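Local coordinates for Ketoacyl_synth_N domain-containing protein (Photorhabdus luminescens subsp. laumondii, PDB 6SMO) that probably acts as a ketosynthase-type (3-oxoacyl-[acyl-carrier-protein] synthase family) subunit of the thiolase fold, paired with a second ketosynthase-domain protein, at residues A275-D280 with T301-L306; T349-I354 with A365-A370; T261-A266 with S291-N296; T8-I13 with D321-S326. One frame throughout, in Å; residues are numbered along the deposited sequence.

Contact 1. Residues A275-D280 with T301-L306; sequences AVFIMD and TSFINL
F277 and F303 lie side by side and point the same way from neighbouring strands, their ring planes turned 58° against each other in an oblique pairing. F277 can be followed outward from its CB, which rests 3.7 Å from S302 O and also comes near T301 OG1. CG stands anti to the backbone N (chi1 -175°), and beyond it CD2 comes 3.7 Å from F303 CE2, over one face of the F303 ring. CE2 of F277 meets that same F303 atom, while F294 of helix 286-296 packs edge-to-face with F277. The backbones run parallel, with F277 N bonded to S302 O at 2.9 Å and I304 N to F277 O at 3.2 Å. This is the parallel strand pair of a beta-alpha-beta crossover, in which helix 286-296 links strand 275-278 to strand 302-304. The T301 hydroxyl adds a side-chain bond at the start of the pair: OG1 donates to A275 O at 2.7 Å, from above the carbonyl plane. On the face carrying V276 and I304, V276 CG1 touches I304 CD1 at 3.7 Å. Past the strands, M279 lays CG 3.8 Å from N305 CB and brings SD to the edge of the F303 ring. The N305 side chain turns its OD1 to the backbone N of R307, capping the turn into the next helix.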
loop_
_atom_site.group_PDB
_atom_site.type_symbol
_atom_site.label_atom_id
_atom_site.label_comp_id
_atom_site.label_asym_id
_atom_site.label_seq_id
_atom_site.Cartn_x
_atom_site.Cartn_y
_atom_site.Cartn_z
ATOM N N ALA C 275 -30.851 4.642 18.452
ATOM C CA ALA C 275 -29.549 4.718 17.748
ATOM C C ALA C 275 -28.948 6.121 17.890
ATOM O O ALA C 275 -29.723 7.097 17.946
ATOM C CB ALA C 275 -29.729 4.342 16.299
ATOM N N VAL C 276 -27.615 6.201 17.941
ATOM C CA VAL C 276 -26.821 7.465 18.005
ATOM C C VAL C 276 -25.989 7.570 16.721
ATOM O O VAL C 276 -25.247 6.613 16.421
ATOM C CB VAL C 276 -25.934 7.506 19.265
ATOM C CG1 VAL C 276 -24.826 8.544 19.163
ATOM C CG2 VAL C 276 -26.760 7.733 20.522
ATOM N N PHE C 277 -26.113 8.688 16.001
ATOM C CA PHE C 277 -25.392 8.963 14.729
ATOM C C PHE C 277 -24.191 9.873 15.007
ATOM O O PHE C 277 -24.397 11.063 15.322
ATOM C CB PHE C 277 -26.331 9.592 13.697
ATOM C CG PHE C 277 -25.706 9.798 12.341
ATOM C CD1 PHE C 277 -25.499 8.726 11.487
ATOM C CD2 PHE C 277 -25.313 11.061 11.923
ATOM C CE1 PHE C 277 -24.918 8.913 10.241
ATOM C CE2 PHE C 277 -24.733 11.245 10.676
ATOM C CZ PHE C 277 -24.536 10.171 9.839
ATOM N N ILE C 278 -22.977 9.322 14.900
ATOM C CA ILE C 278 -21.695 10.087 14.945
ATOM C C ILE C 278 -21.397 10.581 13.524
ATOM O O ILE C 278 -21.339 9.739 12.608
ATOM C CB ILE C 278 -20.550 9.232 15.529
ATOM C CG1 ILE C 278 -20.822 8.862 16.990
ATOM C CG2 ILE C 278 -19.210 9.939 15.368
ATOM C CD1 ILE C 278 -19.904 7.796 17.547
ATOM N N MET C 279 -21.213 11.894 13.361
ATOM C CA MET C 279 -21.089 12.567 12.039
ATOM C C MET C 279 -19.616 12.878 11.748
ATOM O O MET C 279 -18.793 12.799 12.684
ATOM C CB MET C 279 -21.926 13.854 11.985
ATOM C CG MET C 279 -21.598 14.880 13.059
ATOM S SD MET C 279 -22.839 16.202 13.139
ATOM C CE MET C 279 -22.285 17.264 11.806
ATOM N N ASP C 280 -19.309 13.186 10.481
ATOM C CA ASP C 280 -17.951 13.534 9.978
ATOM C C ASP C 280 -17.456 14.788 10.711
ATOM O O ASP C 280 -16.358 14.732 11.297
ATOM C CB ASP C 280 -17.968 13.726 8.458
ATOM C CG ASP C 280 -16.610 14.020 7.843
ATOM O OD1 ASP C 280 -15.637 13.340 8.220
ATOM O OD2 ASP C 280 -16.536 14.925 6.990
ATOM N N THR C 301 -33.081 9.788 15.008
ATOM C CA THR C 301 -31.849 9.462 15.775
ATOM C C THR C 301 -31.273 10.744 16.391
ATOM O O THR C 301 -31.726 11.841 16.007
ATOM C CB THR C 301 -30.830 8.744 14.879
ATOM O OG1 THR C 301 -29.660 8.471 15.651
ATOM C CG2 THR C 301 -30.450 9.540 13.648
ATOM N N SER C 302 -30.316 10.593 17.310
ATOM C CA SER C 302 -29.581 11.695 17.985
ATOM C C SER C 302 -28.271 11.971 17.238
ATOM O O SER C 302 -27.570 10.996 16.899
ATOM C CB SER C 302 -29.328 11.365 19.434
ATOM O OG SER C 302 -28.742 12.467 20.111
ATOM N N PHE C 303 -27.965 13.249 16.991
ATOM C CA PHE C 303 -26.727 13.723 16.316
ATOM C C PHE C 303 -25.702 14.149 17.374
ATOM O O PHE C 303 -26.013 15.047 18.181
ATOM C CB PHE C 303 -27.035 14.876 15.356
ATOM C CG PHE C 303 -27.538 14.447 14.001
ATOM C CD1 PHE C 303 -28.813 13.921 13.850
ATOM C CD2 PHE C 303 -26.737 14.568 12.875
ATOM C CE1 PHE C 303 -29.274 13.525 12.604
ATOM C CE2 PHE C 303 -27.200 14.173 11.629
ATOM C CZ PHE C 303 -28.467 13.652 11.496
ATOM N N ILE C 304 -24.526 13.513 17.365
ATOM C CA ILE C 304 -23.372 13.828 18.262
ATOM C C ILE C 304 -22.123 14.020 17.394
ATOM O O ILE C 304 -21.712 13.049 16.729
ATOM C CB ILE C 304 -23.193 12.729 19.332
ATOM C CG1 ILE C 304 -24.283 12.821 20.403
ATOM C CG2 ILE C 304 -21.799 12.779 19.944
ATOM C CD1 ILE C 304 -24.396 11.599 21.289
ATOM N N ASN C 305 -21.556 15.230 17.406
ATOM C CA ASN C 305 -20.331 15.611 16.651
ATOM C C ASN C 305 -19.132 15.579 17.607
ATOM O O ASN C 305 -19.155 16.334 18.601
ATOM C CB ASN C 305 -20.485 16.989 16.000
ATOM C CG ASN C 305 -19.378 17.318 15.020
ATOM O OD1 ASN C 305 -18.496 16.501 14.770
ATOM N ND2 ASN C 305 -19.416 18.517 14.461
ATOM N N LEU C 306 -18.130 14.743 17.313
ATOM C CA LEU C 306 -16.896 14.581 18.135
ATOM C C LEU C 306 -15.712 15.305 17.479
ATOM O O LEU C 306 -14.623 15.292 18.084
ATOM C CB LEU C 306 -16.580 13.090 18.296
ATOM C CG LEU C 306 -17.674 12.222 18.919
ATOM C CD1 LEU C 306 -17.179 10.794 19.100
ATOM C CD2 LEU C 306 -18.147 12.787 20.251
#

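Contact 2. Residues T349-I354 with A365-A370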
loop_
_atom_site.group_PDB
_atom_site.type_symbol
_atom_site.label_atom_id
_atom_site.label_comp_id
_atom_site.label_asym_id
_atom_site.label_seq_id
_atom_site.Cartn_x
_atom_site.Cartn_y
_atom_site.Cartn_z
ATOM N N THR C 349 -28.297 3.228 24.425
ATOM C CA THR C 349 -28.201 2.990 22.958
ATOM C C THR C 349 -27.750 1.544 22.718
ATOM O O THR C 349 -26.907 1.059 23.500
ATOM C CB THR C 349 -27.245 3.993 22.298
ATOM O OG1 THR C 349 -27.313 5.234 23.001
ATOM C CG2 THR C 349 -27.561 4.227 20.837
ATOM N N ASN C 350 -28.296 0.891 21.686
ATOM C CA ASN C 350 -27.983 -0.520 21.319
ATOM C C ASN C 350 -27.331 -0.586 19.929
ATOM O O ASN C 350 -26.993 -1.708 19.502
ATOM C CB ASN C 350 -29.226 -1.413 21.399
ATOM C CG ASN C 350 -30.324 -1.027 20.428
ATOM O OD1 ASN C 350 -30.252 0.009 19.771
ATOM N ND2 ASN C 350 -31.351 -1.855 20.333
ATOM N N GLN C 351 -27.168 0.556 19.250
ATOM C CA GLN C 351 -26.501 0.656 17.921
ATOM C C GLN C 351 -25.922 2.065 17.741
ATOM O O GLN C 351 -26.675 3.038 17.927
ATOM C CB GLN C 351 -27.487 0.338 16.796
ATOM C CG GLN C 351 -26.825 0.173 15.434
ATOM C CD GLN C 351 -27.804 -0.205 14.351
ATOM O OE1 GLN C 351 -28.952 0.237 14.337
ATOM N NE2 GLN C 351 -27.353 -1.029 13.420
ATOM N N ILE C 352 -24.634 2.159 17.390
ATOM C CA ILE C 352 -23.949 3.432 17.015
ATOM C C ILE C 352 -23.470 3.310 15.564
ATOM O O ILE C 352 -22.740 2.345 15.260
ATOM C CB ILE C 352 -22.791 3.757 17.982
ATOM C CG1 ILE C 352 -23.286 3.911 19.423
ATOM C CG2 ILE C 352 -22.031 4.992 17.515
ATOM C CD1 ILE C 352 -22.184 3.993 20.454
ATOM N N ILE C 353 -23.879 4.256 14.712
ATOM C CA ILE C 353 -23.501 4.332 13.269
ATOM C C ILE C 353 -22.636 5.580 13.067
ATOM O O ILE C 353 -23.109 6.687 13.389
ATOM C CB ILE C 353 -24.759 4.333 12.375
ATOM C CG1 ILE C 353 -25.512 3.004 12.481
ATOM C CG2 ILE C 353 -24.411 4.661 10.929
ATOM C CD1 ILE C 353 -26.977 3.101 12.142
ATOM N N ILE C 354 -21.415 5.392 12.558
ATOM C CA ILE C 354 -20.403 6.467 12.330
ATOM C C ILE C 354 -20.299 6.720 10.823
ATOM O O ILE C 354 -20.236 5.732 10.068
ATOM C CB ILE C 354 -19.043 6.070 12.938
ATOM C CG1 ILE C 354 -19.181 5.650 14.404
ATOM C CG2 ILE C 354 -18.025 7.190 12.769
ATOM C CD1 ILE C 354 -18.257 4.528 14.802
ATOM N N ALA C 365 -19.326 4.703 5.891
ATOM C CA ALA C 365 -20.034 4.568 7.185
ATOM C C ALA C 365 -19.888 3.141 7.727
ATOM O O ALA C 365 -19.901 2.191 6.918
ATOM C CB ALA C 365 -21.484 4.950 7.025
ATOM N N LEU C 366 -19.755 3.018 9.052
ATOM C CA LEU C 366 -19.671 1.733 9.797
ATOM C C LEU C 366 -20.824 1.660 10.803
ATOM O O LEU C 366 -21.202 2.719 11.346
ATOM C CB LEU C 366 -18.314 1.653 10.506
ATOM C CG LEU C 366 -17.119 1.333 9.609
ATOM C CD1 LEU C 366 -15.814 1.730 10.283
ATOM C CD2 LEU C 366 -17.100 -0.141 9.235
ATOM N N SER C 367 -21.352 0.454 11.035
ATOM C CA SER C 367 -22.465 0.165 11.977
ATOM C C SER C 367 -21.985 -0.805 13.063
ATOM O O SER C 367 -21.535 -1.911 12.706
ATOM C CB SER C 367 -23.662 -0.384 11.242
ATOM O OG SER C 367 -24.703 -0.720 12.147
ATOM N N PHE C 368 -22.079 -0.392 14.332
ATOM C CA PHE C 368 -21.730 -1.202 15.530
ATOM C C PHE C 368 -22.981 -1.372 16.400
ATOM O O PHE C 368 -23.677 -0.368 16.641
ATOM C CB PHE C 368 -20.586 -0.545 16.307
ATOM C CG PHE C 368 -19.288 -0.464 15.546
ATOM C CD1 PHE C 368 -18.387 -1.518 15.564
ATOM C CD2 PHE C 368 -18.972 0.662 14.802
ATOM C CE1 PHE C 368 -17.196 -1.444 14.859
ATOM C CE2 PHE C 368 -17.779 0.734 14.097
ATOM C CZ PHE C 368 -16.894 -0.320 14.126
ATOM N N SER C 369 -23.248 -2.604 16.849
ATOM C CA SER C 369 -24.450 -2.996 17.634
ATOM C C SER C 369 -24.029 -3.667 18.947
ATOM O O SER C 369 -23.003 -4.374 18.948
ATOM C CB SER C 369 -25.350 -3.888 16.823
ATOM O OG SER C 369 -25.796 -3.220 15.653
ATOM N N ALA C 370 -24.812 -3.462 20.010
ATOM C CA ALA C 370 -24.528 -3.917 21.394
ATOM C C ALA C 370 -24.679 -5.439 21.499
ATOM O O ALA C 370 -25.327 -6.037 20.615
ATOM C CB ALA C 370 -25.442 -3.212 22.366
#
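I354 and F368 cross obliquely on one face of an antiparallel strand pair, with I354 CD1 3.9 Å from CE2 of the F368 ring. F368 holds CG anti to its own carbonyl carbon (chi1 -64°), and its CD2 side is the one that meets the isoleucine methyl. The I352 carbonyl oxygen lies at the edge of the same ring, near its plane. Helix 319-329 packs on this face, S322 touching both I354 and F368.

The two strands form a beta hairpin, 351-356 with 362-369, in which I352 with F368 and I354 with L366 are the hydrogen-bonded pairs. In the first of these I352 N bonds F368 O at 2.8 Å and F368 N returns to I352 O at 3.0 Å; the second closes in the same two-bond way. At the far end A370 N bonds N350 O at 2.8 Å, the donor standing above the carbonyl plane, while N350 OD1 turns to ND2 of N272.

The face opposite I354 and F368 carries Q351, I353, S367 and S369. Q351 extends across the neighbouring strand with CG anti to its backbone N (chi1 -170°). Its CG lies 3.6 Å from S369 OG, and NE2 reaches S367 OG at 3.0 Å in a weak, bent hydrogen bond (126° at the hydrogen). I353 CG1 approaches the same S367 oxygen at 3.8 Å. Both serine hydroxyls also hydrogen-bond T245 OG1 of strand 242-251, the next strand of the sheet, and T245 is the stronger partner of S367.

Contact 3. Residues T261-A266 with S291-N296; sequences TLEYTA and SKAFSN
A293 and L262 meet through their CB atoms, 3.7 Å apart; one turn on from L262, A266 meets F294, the residue after A293. F294 holds CG anti to its carbonyl carbon (chi1 -68°), and the A266 methyl sits at the edge of its ring, near the plane, with CB 3.7 Å from CD1; A266 CA lies in the ring plane, 3.8 Å from CE1. At the more exposed end, E263 and N296 cross at about a right angle, the carboxylate and amide planes 74° apart, with E263 OE2 3.6 Å from N296 ND2.

These side chains join the crossover helix 286-296, which packs against the strands of the second half of the thiolase fold, to the weakly bonded helical turn 263-266. No hydrogen bond spans the two segments, and apolar contact carries most of the interface.

Around this first shell, the F294 ring packs edge-to-face with F277 and with F269. L262 also touches I289 and T290 on the same helix. T265, on the turn, gives OG1 a hydrogen bond with Q355 OE1 and packs on strand 362-369. Farther out, Y264 stacks on Y250 and touches R121 of the partner chain, the PKS_KS domain-containing protein.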
loop_
_atom_site.group_PDB
_atom_site.type_symbol
_atom_site.label_atom_id
_atom_site.label_comp_id
_atom_site.label_asym_id
_atom_site.label_seq_id
_atom_site.Cartn_x
_atom_site.Cartn_y
_atom_site.Cartn_z
ATOM N N THR C 261 -26.644 9.166 -2.112
ATOM C CA THR C 261 -25.640 8.267 -1.477
ATOM C C THR C 261 -25.876 8.197 0.038
ATOM O O THR C 261 -25.613 7.125 0.618
ATOM C CB THR C 261 -24.205 8.715 -1.788
ATOM O OG1 THR C 261 -24.119 9.042 -3.175
ATOM C CG2 THR C 261 -23.175 7.656 -1.460
ATOM N N LEU C 262 -26.347 9.287 0.652
ATOM C CA LEU C 262 -26.592 9.387 2.119
ATOM C C LEU C 262 -27.719 8.433 2.542
ATOM O O LEU C 262 -27.742 8.054 3.730
ATOM C CB LEU C 262 -26.937 10.835 2.485
ATOM C CG LEU C 262 -25.776 11.828 2.423
ATOM C CD1 LEU C 262 -26.287 13.260 2.445
ATOM C CD2 LEU C 262 -24.797 11.599 3.565
ATOM N N GLU C 263 -28.615 8.064 1.618
ATOM C CA GLU C 263 -29.756 7.141 1.876
ATOM C C GLU C 263 -29.243 5.720 2.146
ATOM O O GLU C 263 -29.975 4.954 2.801
ATOM C CB GLU C 263 -30.739 7.147 0.703
ATOM C CG GLU C 263 -31.520 8.442 0.575
ATOM C CD GLU C 263 -32.697 8.390 -0.384
ATOM O OE1 GLU C 263 -32.801 7.405 -1.144
ATOM O OE2 GLU C 263 -33.511 9.336 -0.367
ATOM N N TYR C 264 -28.045 5.374 1.658
ATOM C CA TYR C 264 -27.383 4.066 1.906
ATOM C C TYR C 264 -26.876 4.005 3.354
ATOM O O TYR C 264 -26.813 2.892 3.911
ATOM C CB TYR C 264 -26.258 3.813 0.898
ATOM C CG TYR C 264 -26.734 3.419 -0.477
ATOM C CD1 TYR C 264 -26.997 2.094 -0.789
ATOM C CD2 TYR C 264 -26.930 4.368 -1.468
ATOM C CE1 TYR C 264 -27.438 1.721 -2.049
ATOM C CE2 TYR C 264 -27.370 4.012 -2.732
ATOM C CZ TYR C 264 -27.626 2.684 -3.025
ATOM O OH TYR C 264 -28.061 2.325 -4.268
ATOM N N THR C 265 -26.527 5.156 3.940
ATOM C CA THR C 265 -26.141 5.288 5.373
ATOM C C THR C 265 -27.383 5.089 6.251
ATOM O O THR C 265 -27.234 4.540 7.359
ATOM C CB THR C 265 -25.471 6.638 5.665
ATOM O OG1 THR C 265 -24.499 6.896 4.650
ATOM C CG2 THR C 265 -24.804 6.680 7.022
ATOM N N ALA C 266 -28.555 5.522 5.773
ATOM C CA ALA C 266 -29.858 5.412 6.473
ATOM C C ALA C 266 -30.310 3.946 6.534
ATOM O O ALA C 266 -31.056 3.605 7.471
ATOM C CB ALA C 266 -30.890 6.279 5.791
ATOM N N SER C 291 -29.682 14.816 7.494
ATOM C CA SER C 291 -30.980 14.842 8.221
ATOM C C SER C 291 -32.146 14.730 7.231
ATOM O O SER C 291 -33.162 14.102 7.589
ATOM C CB SER C 291 -31.108 16.083 9.068
ATOM O OG SER C 291 -30.081 16.135 10.047
ATOM N N LYS C 292 -32.001 15.318 6.038
ATOM C CA LYS C 292 -33.023 15.298 4.956
ATOM C C LYS C 292 -33.126 13.877 4.387
ATOM O O LYS C 292 -34.253 13.453 4.066
ATOM C CB LYS C 292 -32.676 16.318 3.866
ATOM C CG LYS C 292 -33.851 16.782 3.014
ATOM C CD LYS C 292 -34.075 15.958 1.764
ATOM C CE LYS C 292 -35.232 16.461 0.930
ATOM N NZ LYS C 292 -35.551 15.536 -0.182
ATOM N N ALA C 293 -31.993 13.175 4.272
ATOM C CA ALA C 293 -31.903 11.771 3.802
ATOM C C ALA C 293 -32.598 10.841 4.806
ATOM O O ALA C 293 -33.242 9.871 4.357
ATOM C CB ALA C 293 -30.460 11.382 3.592
ATOM N N PHE C 294 -32.469 11.124 6.107
ATOM C CA PHE C 294 -33.114 10.366 7.213
ATOM C C PHE C 294 -34.621 10.656 7.232
ATOM O O PHE C 294 -35.401 9.727 7.523
ATOM C CB PHE C 294 -32.480 10.708 8.565
ATOM C CG PHE C 294 -31.055 10.247 8.755
ATOM C CD1 PHE C 294 -30.602 9.056 8.205
ATOM C CD2 PHE C 294 -30.170 10.994 9.520
ATOM C CE1 PHE C 294 -29.293 8.638 8.393
ATOM C CE2 PHE C 294 -28.863 10.571 9.710
ATOM C CZ PHE C 294 -28.427 9.396 9.146
ATOM N N SER C 295 -35.009 11.902 6.940
ATOM C CA SER C 295 -36.422 12.365 6.868
ATOM C C SER C 295 -37.171 11.587 5.778
ATOM O O SER C 295 -38.349 11.245 6.003
ATOM C CB SER C 295 -36.494 13.853 6.633
ATOM O OG SER C 295 -37.826 14.324 6.772
ATOM N N ASN C 296 -36.505 11.314 4.649
ATOM C CA ASN C 296 -37.063 10.569 3.487
ATOM C C ASN C 296 -37.305 9.104 3.876
ATOM O O ASN C 296 -38.343 8.553 3.458
ATOM C CB ASN C 296 -36.148 10.654 2.262
ATOM C CG ASN C 296 -36.017 12.056 1.704
ATOM O OD1 ASN C 296 -36.953 12.850 1.770
ATOM N ND2 ASN C 296 -34.860 12.366 1.143
#

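Contact 4. Residues T8-I13 with D321-S326; sequences TGVGAI and DSVLAS
V10 and V323 are the closest residues of strand 8-13 and helix 321-326, their CA atoms 5.8 Å apart. The two axes approach to 8.5 Å and their directions differ by 132°, so the helix runs obliquely to the strand, nearer antiparallel than perpendicular. The arrangement belongs to the layered thiolase fold of the ketoacyl synthases, where buried helices lie between two sheets. Here helix 319-329 presents V323 and S326 to strand 5-13, while A325 and S322 touch strand 351-356 of the other half.

Neither a hydrogen bond nor a charge links the segments, and the contact is carried by aliphatic carbons. V323 sets CG1 anti to its backbone N (chi1 159°), which places that methyl between two strand residues, 4.0 Å from V10 CB and 4.1 Å from A12 CB. V10 and A12 point their CB atoms toward the helix, and the glycines that flank V10 add no side chain. V323 CG2 passes 4.3 Å from G11 O. V10 has CG1 anti to its carbonyl carbon (chi1 -70°), and that methyl reaches on to the next turn of helix, 4.0 Å from S326 CB. L225 of strand 218-229 touches V10, V323 and S326, adding a third element around these carbons. The S326 hydroxyl is turned back into its own helix, OG donating to S322 O at 2.7 Å, an oxygen that also accepts from S326 N.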
loop_
_atom_site.group_PDB
_atom_site.type_symbol
_atom_site.label_atom_id
_atom_site.label_comp_id
_atom_site.label_asym_id
_atom_site.label_seq_id
_atom_site.Cartn_x
_atom_site.Cartn_y
_atom_site.Cartn_z
ATOM N N THR C 8 -13.421 -7.258 19.959
ATOM C CA THR C 8 -13.001 -7.902 21.236
ATOM C C THR C 8 -12.009 -7.013 22.001
ATOM O O THR C 8 -11.966 -7.136 23.241
ATOM C CB THR C 8 -12.422 -9.299 20.982
ATOM O OG1 THR C 8 -11.469 -9.212 19.922
ATOM C CG2 THR C 8 -13.490 -10.313 20.635
ATOM N N GLY C 9 -11.246 -6.165 21.305
ATOM C CA GLY C 9 -10.258 -5.254 21.917
ATOM C C GLY C 9 -10.086 -3.977 21.113
ATOM O O GLY C 9 -10.239 -4.032 19.877
ATOM N N VAL C 10 -9.780 -2.867 21.794
ATOM C CA VAL C 10 -9.553 -1.526 21.177
ATOM C C VAL C 10 -8.371 -0.846 21.878
ATOM O O VAL C 10 -8.234 -1.006 23.107
ATOM C CB VAL C 10 -10.817 -0.646 21.232
ATOM C CG1 VAL C 10 -11.903 -1.162 20.301
ATOM C CG2 VAL C 10 -11.355 -0.491 22.648
ATOM N N GLY C 11 -7.555 -0.124 21.106
ATOM C CA GLY C 11 -6.429 0.695 21.592
ATOM C C GLY C 11 -6.255 1.933 20.732
ATOM O O GLY C 11 -6.416 1.821 19.501
ATOM N N ALA C 12 -6.035 3.092 21.355
ATOM C CA ALA C 12 -5.828 4.375 20.649
ATOM C C ALA C 12 -4.937 5.284 21.491
ATOM O O ALA C 12 -4.908 5.096 22.683
ATOM C CB ALA C 12 -7.155 5.033 20.451
ATOM N N ILE C 13 -4.228 6.221 20.869
ATOM C CA ILE C 13 -3.419 7.239 21.603
ATOM C C ILE C 13 -3.750 8.593 20.981
ATOM O O ILE C 13 -3.923 8.648 19.794
ATOM C CB ILE C 13 -1.915 6.927 21.585
ATOM C CG1 ILE C 13 -1.352 6.850 20.168
ATOM C CG2 ILE C 13 -1.616 5.664 22.354
ATOM C CD1 ILE C 13 0.143 6.806 20.131
ATOM N N ASP C 321 -13.330 7.131 16.356
ATOM C CA ASP C 321 -14.790 7.208 16.638
ATOM C C ASP C 321 -15.327 5.791 16.885
ATOM O O ASP C 321 -16.099 5.616 17.849
ATOM C CB ASP C 321 -15.546 7.900 15.501
ATOM C CG ASP C 321 -15.145 9.350 15.279
ATOM O OD1 ASP C 321 -13.932 9.636 15.310
ATOM O OD2 ASP C 321 -16.052 10.183 15.075
ATOM N N SER C 322 -14.927 4.828 16.046
ATOM C CA SER C 322 -15.307 3.391 16.135
ATOM C C SER C 322 -14.710 2.757 17.400
ATOM O O SER C 322 -15.356 1.852 17.962
ATOM C CB SER C 322 -14.887 2.634 14.899
ATOM O OG SER C 322 -15.523 3.154 13.741
ATOM N N VAL C 323 -13.521 3.210 17.814
ATOM C CA VAL C 323 -12.833 2.774 19.068
ATOM C C VAL C 323 -13.677 3.221 20.269
ATOM O O VAL C 323 -13.937 2.378 21.152
ATOM C CB VAL C 323 -11.390 3.314 19.135
ATOM C CG1 VAL C 323 -10.839 3.340 20.556
ATOM C CG2 VAL C 323 -10.463 2.528 18.220
ATOM N N LEU C 324 -14.088 4.494 20.289
ATOM C CA LEU C 324 -14.958 5.092 21.343
ATOM C C LEU C 324 -16.332 4.407 21.333
ATOM O O LEU C 324 -16.803 4.027 22.423
ATOM C CB LEU C 324 -15.093 6.601 21.107
ATOM C CG LEU C 324 -14.146 7.493 21.911
ATOM C CD1 LEU C 324 -12.701 7.033 21.794
ATOM C CD2 LEU C 324 -14.276 8.944 21.471
ATOM N N ALA C 325 -16.941 4.258 20.151
ATOM C CA ALA C 325 -18.292 3.675 19.950
ATOM C C ALA C 325 -18.337 2.244 20.498
ATOM O O ALA C 325 -19.372 1.873 21.086
ATOM C CB ALA C 325 -18.663 3.716 18.487
ATOM N N SER C 326 -17.257 1.476 20.310
ATOM C CA SER C 326 -17.092 0.086 20.816
ATOM C C SER C 326 -17.062 0.083 22.351
ATOM O O SER C 326 -17.662 -0.834 22.946
ATOM C CB SER C 326 -15.855 -0.559 20.244
ATOM O OG SER C 326 -15.954 -0.680 18.832
#

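How the contacts relate
Contacts 1 and 2 belong to one sheet and lie about 10 Å apart between centres, joined where I278 N meets I353 O at 3.0 Å and V276 O meets I353 N at 3.2 Å, both probable hydrogen bonds. Contact 3 backs one face of these strands: F303 CZ packs 3.6 Å from F294 CE2, and T265 CG2 touches A365 CB of contact 2. The other face meets the helix of contact 4, with D321 beside I278 and S322 beside I354 and F368. Contacts 3 and 4 do not touch, their nearest atoms being about 12 Å apart. The pentaoxododecanal pocket is lined by V129, A130, W133 and F134, which belong to none of the four contacts.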